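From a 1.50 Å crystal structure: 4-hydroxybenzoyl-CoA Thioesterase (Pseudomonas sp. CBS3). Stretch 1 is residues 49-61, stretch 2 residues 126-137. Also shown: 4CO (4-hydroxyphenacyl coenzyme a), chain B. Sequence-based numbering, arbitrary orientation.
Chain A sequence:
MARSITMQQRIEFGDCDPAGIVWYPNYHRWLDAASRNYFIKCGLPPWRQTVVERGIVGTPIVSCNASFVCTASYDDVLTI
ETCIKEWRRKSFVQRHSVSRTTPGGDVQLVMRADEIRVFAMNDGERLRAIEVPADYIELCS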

# COMPACT_ATOMS: atom_id res chain seq x y z
N GLN A 49 2.64 -24.10 2.30
CA GLN A 49 2.73 -25.51 2.56
C GLN A 49 1.36 -26.10 2.96
O GLN A 49 0.95 -27.17 2.52
CB GLN A 49 3.84 -25.70 3.64
CG GLN A 49 4.01 -27.12 4.19
CD GLN A 49 5.10 -27.16 5.25
OE1 GLN A 49 6.06 -26.36 5.19
NE2 GLN A 49 4.93 -28.04 6.23
N THR A 50 0.62 -25.38 3.83
CA THR A 50 -0.66 -25.94 4.23
C THR A 50 -1.60 -26.11 3.05
O THR A 50 -2.43 -27.02 3.06
CB THR A 50 -1.38 -25.10 5.32
OG1 THR A 50 -1.69 -23.79 4.84
CG2 THR A 50 -0.54 -25.00 6.59
N VAL A 51 -1.51 -25.23 2.06
CA VAL A 51 -2.43 -25.37 0.93
C VAL A 51 -2.19 -26.68 0.19
O VAL A 51 -3.13 -27.36 -0.22
CB VAL A 51 -2.40 -24.16 -0.00
CG1 VAL A 51 -1.08 -24.06 -0.75
CG2 VAL A 51 -3.61 -24.14 -0.95
N VAL A 52 -0.92 -27.04 0.06
CA VAL A 52 -0.55 -28.30 -0.63
C VAL A 52 -0.97 -29.50 0.20
O VAL A 52 -1.54 -30.46 -0.31
CB VAL A 52 0.97 -28.34 -0.94
CG1 VAL A 52 1.40 -29.72 -1.43
CG2 VAL A 52 1.26 -27.29 -2.02
N GLU A 53 -0.67 -29.44 1.48
CA GLU A 53 -0.97 -30.52 2.38
C GLU A 53 -2.43 -30.84 2.67
O GLU A 53 -2.84 -32.01 2.58
CB GLU A 53 -0.24 -30.43 3.69
CG GLU A 53 -0.67 -31.63 4.57
CD GLU A 53 0.28 -32.07 5.66
OE1 GLU A 53 1.22 -32.83 5.47
OE2 GLU A 53 -0.09 -31.63 6.85
N ARG A 54 -3.17 -29.79 3.01
CA ARG A 54 -4.52 -29.92 3.43
C ARG A 54 -5.52 -28.95 2.84
O ARG A 54 -6.70 -28.96 3.21
CB ARG A 54 -4.56 -29.94 4.96
CG ARG A 54 -4.01 -28.69 5.61
CD ARG A 54 -3.53 -28.94 7.05
NE ARG A 54 -4.59 -29.30 8.02
CZ ARG A 54 -4.35 -29.53 9.31
NH1 ARG A 54 -3.14 -29.47 9.85
NH2 ARG A 54 -5.36 -29.86 10.09
N GLY A 55 -5.07 -28.14 1.91
CA GLY A 55 -5.96 -27.21 1.23
C GLY A 55 -6.15 -25.85 1.90
O GLY A 55 -6.85 -25.00 1.35
N ILE A 56 -5.54 -25.66 3.07
CA ILE A 56 -5.70 -24.41 3.82
C ILE A 56 -4.96 -23.27 3.19
O ILE A 56 -3.75 -23.33 3.05
CB ILE A 56 -5.42 -24.63 5.31
CG1 ILE A 56 -6.47 -25.65 5.85
CG2 ILE A 56 -5.43 -23.33 6.11
CD1 ILE A 56 -6.20 -26.05 7.31
N VAL A 57 -5.70 -22.23 2.78
CA VAL A 57 -5.04 -21.10 2.10
C VAL A 57 -4.60 -19.98 3.03
O VAL A 57 -3.85 -19.06 2.65
CB VAL A 57 -5.95 -20.53 0.98
CG1 VAL A 57 -6.31 -21.60 -0.02
CG2 VAL A 57 -7.22 -19.91 1.56
N GLY A 58 -5.11 -20.03 4.24
CA GLY A 58 -4.79 -18.99 5.17
C GLY A 58 -6.00 -18.76 6.07
O GLY A 58 -6.87 -19.65 6.20
N THR A 59 -6.04 -17.56 6.71
CA THR A 59 -7.12 -17.20 7.63
C THR A 59 -7.76 -15.85 7.26
O THR A 59 -7.49 -14.82 7.87
CB THR A 59 -6.61 -17.14 9.09
OG1 THR A 59 -5.58 -16.16 9.15
CG2 THR A 59 -6.06 -18.50 9.48
N PRO A 60 -8.59 -15.86 6.23
CA PRO A 60 -9.24 -14.63 5.82
C PRO A 60 -10.11 -14.07 6.94
O PRO A 60 -10.63 -14.80 7.81
CB PRO A 60 -10.16 -14.98 4.64
CG PRO A 60 -10.15 -16.49 4.53
CD PRO A 60 -9.06 -17.03 5.47
N ILE A 61 -10.26 -12.73 6.92
CA ILE A 61 -11.05 -12.00 7.91
C ILE A 61 -12.50 -11.87 7.51
O ILE A 61 -12.77 -11.66 6.34
CB ILE A 61 -10.40 -10.62 8.12
CG1 ILE A 61 -10.98 -9.84 9.32
CG2 ILE A 61 -10.42 -9.80 6.82
CD1 ILE A 61 -10.02 -8.78 9.88
N ARG A 126 -14.22 -20.50 -5.19
CA ARG A 126 -15.00 -20.24 -3.98
C ARG A 126 -14.30 -20.46 -2.67
O ARG A 126 -13.91 -21.57 -2.35
CB ARG A 126 -16.19 -21.16 -3.97
CG ARG A 126 -17.14 -20.87 -5.13
CD ARG A 126 -18.25 -21.90 -5.22
NE ARG A 126 -19.16 -21.82 -6.35
CZ ARG A 126 -20.10 -22.73 -6.63
NH1 ARG A 126 -20.31 -23.82 -5.87
NH2 ARG A 126 -20.85 -22.53 -7.72
N LEU A 127 -14.18 -19.37 -1.92
CA LEU A 127 -13.58 -19.45 -0.59
C LEU A 127 -14.58 -20.21 0.37
O LEU A 127 -15.79 -20.07 0.33
CB LEU A 127 -13.36 -18.02 -0.11
CG LEU A 127 -12.65 -18.01 1.21
CD1 LEU A 127 -11.21 -18.52 0.99
CD2 LEU A 127 -12.70 -16.56 1.74
N ARG A 128 -14.08 -21.04 1.26
CA ARG A 128 -14.97 -21.76 2.13
C ARG A 128 -14.31 -21.96 3.51
O ARG A 128 -13.18 -22.44 3.63
CB ARG A 128 -15.30 -23.10 1.48
CG ARG A 128 -15.68 -24.19 2.49
CD ARG A 128 -17.13 -24.64 2.38
NE ARG A 128 -17.41 -25.44 1.18
CZ ARG A 128 -18.63 -25.78 0.73
NH1 ARG A 128 -19.75 -25.43 1.36
NH2 ARG A 128 -18.71 -26.52 -0.39
N ALA A 129 -15.03 -21.59 4.57
CA ALA A 129 -14.50 -21.75 5.90
C ALA A 129 -14.57 -23.17 6.39
O ALA A 129 -15.46 -23.95 6.02
CB ALA A 129 -15.31 -20.91 6.89
N ILE A 130 -13.62 -23.53 7.26
CA ILE A 130 -13.65 -24.87 7.80
C ILE A 130 -13.64 -24.82 9.33
O ILE A 130 -13.32 -23.82 9.95
CB ILE A 130 -12.44 -25.67 7.37
CG1 ILE A 130 -11.17 -24.99 7.88
CG2 ILE A 130 -12.39 -25.75 5.86
CD1 ILE A 130 -9.91 -25.82 7.64
N GLU A 131 -14.02 -25.92 9.93
CA GLU A 131 -14.00 -25.97 11.35
C GLU A 131 -12.57 -25.78 11.77
O GLU A 131 -11.65 -26.28 11.11
CB GLU A 131 -14.49 -27.36 11.70
CG GLU A 131 -14.40 -27.73 13.18
CD GLU A 131 -15.10 -29.03 13.31
OE1 GLU A 131 -16.30 -29.14 13.21
OE2 GLU A 131 -14.28 -30.04 13.45
N VAL A 132 -12.35 -25.04 12.85
CA VAL A 132 -10.96 -24.81 13.26
C VAL A 132 -10.25 -26.14 13.48
O VAL A 132 -10.71 -26.92 14.27
CB VAL A 132 -10.86 -23.89 14.48
CG1 VAL A 132 -9.41 -23.66 14.85
CG2 VAL A 132 -11.51 -22.55 14.20
N PRO A 133 -9.13 -26.39 12.80
CA PRO A 133 -8.43 -27.66 13.01
C PRO A 133 -7.98 -27.88 14.46
O PRO A 133 -7.36 -27.03 15.11
CB PRO A 133 -7.25 -27.68 12.04
CG PRO A 133 -7.66 -26.69 10.95
CD PRO A 133 -8.54 -25.65 11.65
N ALA A 134 -8.34 -29.05 14.99
CA ALA A 134 -7.97 -29.36 16.36
C ALA A 134 -6.48 -29.26 16.60
O ALA A 134 -6.04 -28.80 17.65
CB ALA A 134 -8.44 -30.76 16.69
N ASP A 135 -5.69 -29.70 15.61
CA ASP A 135 -4.24 -29.66 15.75
C ASP A 135 -3.73 -28.23 15.85
O ASP A 135 -2.76 -27.95 16.51
CB ASP A 135 -3.45 -30.49 14.69
CG ASP A 135 -3.86 -30.18 13.29
OD1 ASP A 135 -5.01 -29.93 13.01
OD2 ASP A 135 -2.91 -30.24 12.40
N TYR A 136 -4.41 -27.32 15.19
CA TYR A 136 -3.99 -25.93 15.24
C TYR A 136 -4.30 -25.32 16.59
O TYR A 136 -3.51 -24.54 17.13
CB TYR A 136 -4.70 -25.16 14.11
CG TYR A 136 -4.08 -25.44 12.78
CD1 TYR A 136 -2.96 -26.27 12.62
CD2 TYR A 136 -4.67 -24.90 11.63
CE1 TYR A 136 -2.42 -26.55 11.36
CE2 TYR A 136 -4.12 -25.13 10.37
CZ TYR A 136 -3.01 -25.97 10.23
OH TYR A 136 -2.49 -26.19 8.95
N ILE A 137 -5.45 -25.68 17.15
CA ILE A 137 -5.82 -25.18 18.45
C ILE A 137 -4.76 -25.62 19.44
O ILE A 137 -4.28 -24.86 20.30
CB ILE A 137 -7.17 -25.68 18.87
CG1 ILE A 137 -8.15 -24.93 18.02
CG2 ILE A 137 -7.47 -25.26 20.30
CD1 ILE A 137 -9.58 -25.30 18.34
N1A 4CO B . -19.26 -11.66 12.33
C2A 4CO B . -18.92 -12.72 13.11
N3A 4CO B . -18.68 -13.95 12.73
C4A 4CO B . -18.78 -14.09 11.39
C5A 4CO B . -19.12 -13.11 10.48
C6A 4CO B . -19.36 -11.82 10.98
N6A 4CO B . -19.68 -10.80 10.22
N7A 4CO B . -19.14 -13.62 9.18
C8A 4CO B . -18.83 -14.91 9.33
N9A 4CO B . -18.62 -15.25 10.64
C1D 4CO B . -18.35 -16.58 11.20
C2D 4CO B . -19.58 -17.48 11.13
O2D 4CO B . -20.50 -17.19 12.18
C3D 4CO B . -18.91 -18.83 11.36
O3D 4CO B . -18.40 -18.90 12.66
P3D 4CO B . -18.67 -20.15 13.59
O7A 4CO B . -19.97 -19.95 14.20
O8A 4CO B . -18.62 -21.39 12.80
O9A 4CO B . -17.55 -20.16 14.67
C4D 4CO B . -17.70 -18.65 10.45
O4D 4CO B . -17.49 -17.21 10.33
C5D 4CO B . -17.74 -19.32 9.10
O5D 4CO B . -18.73 -18.64 8.32
P1A 4CO B . -19.79 -19.52 7.54
O1A 4CO B . -20.75 -18.51 7.04
O2A 4CO B . -20.41 -20.52 8.38
O3A 4CO B . -19.10 -20.27 6.41
P2A 4CO B . -18.84 -19.88 4.88
O4A 4CO B . -17.94 -20.93 4.34
O5A 4CO B . -20.12 -19.93 4.17
O6A 4CO B . -18.37 -18.32 4.67
CBP 4CO B . -16.48 -17.06 4.11
CCP 4CO B . -17.10 -17.97 5.17
CDP 4CO B . -16.40 -17.77 2.74
CEP 4CO B . -15.12 -16.56 4.58
CAP 4CO B . -17.42 -15.90 3.76
OAP 4CO B . -17.74 -15.15 4.93
C9P 4CO B . -16.70 -14.83 2.94
O9P 4CO B . -16.31 -15.09 1.82
N8P 4CO B . -16.41 -13.57 3.59
C7P 4CO B . -15.51 -12.72 2.79
C6P 4CO B . -14.04 -12.95 3.17
C5P 4CO B . -13.20 -11.81 2.59
O5P 4CO B . -13.20 -11.53 1.39
N4P 4CO B . -12.41 -11.13 3.59
C3P 4CO B . -11.69 -9.95 3.12
C2P 4CO B . -10.48 -10.33 2.31
S1P 4CO B . -9.64 -11.82 2.86
O1B 4CO B . -6.82 -10.26 3.41
C1B 4CO B . -7.03 -11.42 3.11
C2B 4CO B . -6.34 -12.49 3.84
C3B 4CO B . -6.57 -13.84 3.46
C4B 4CO B . -5.91 -14.87 4.13
C5B 4CO B . -4.99 -14.55 5.15
O2B 4CO B . -4.26 -15.57 5.80
C6B 4CO B . -4.78 -13.20 5.53
C7B 4CO B . -5.46 -12.16 4.87
CB 4CO B . -8.00 -11.78 2.04
O HOH W 1 -0.74 -28.07 8.75

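Stretch 1 runs from a helix into a weakly bonded strand at about 56-58; stretch 2 passes from a strand to a helix at 134-137, with Pro133 at its N-cap position. The two meet through side chains alone: no backbone hydrogen bond links them, and Ile56 CA and Ile130 CA are 8.9 Å apart. Side chains from both stretches fill the gap, burying 376 Å² in all.

One bump is Ile56, which follows Gly55, a residue whose positive phi takes the chain out of its helix. With chi1 m and chi2 t, Ile56 extends CD1 into a hollow lined by three residues of stretch 2: its CD1 meets Ile130 CD1 tip to tip at 3.7 Å and lies 3.8 Å from Tyr136 CE2 and 4.0 Å from Pro133 CG. Leu127 makes a second fit. Its CA-to-CB bond points sideways, but its end comes nearer, placing CD2 3.8 Å from Pro60 CG and CD1 a looser 4.3 Å from Val57 CG2.

Polar chemistry gathers at Arg54. Its guanidinium meets the Asp135 carboxylate end-on in a two-pronged salt bridge: NH1 donates to Asp135 OD2 at 2.7 Å and NH2 to Asp135 OD1 at 2.9 Å, with N-H...acceptor angles of 169° and 166°. Tyr136 lies over one guanidinium face, and Arg54 CZ is 4.5 Å from the ring centroid, 34° off the normal, an off-centre cation-pi contact. Arg54 NH1 and Tyr136 OH, 3.5 Å apart, are poorly angled for a direct bond; water 1 joins them instead, accepting from Arg54 NH1 at 3.0 Å and lying 2.6 Å from Tyr136 OH.

The same hydroxyl packs against Thr50, with OH 3.3 Å from Thr50 CG2. Thr50 OG1 is turned to its own stretch, donating to Ile56 O at 2.8 Å.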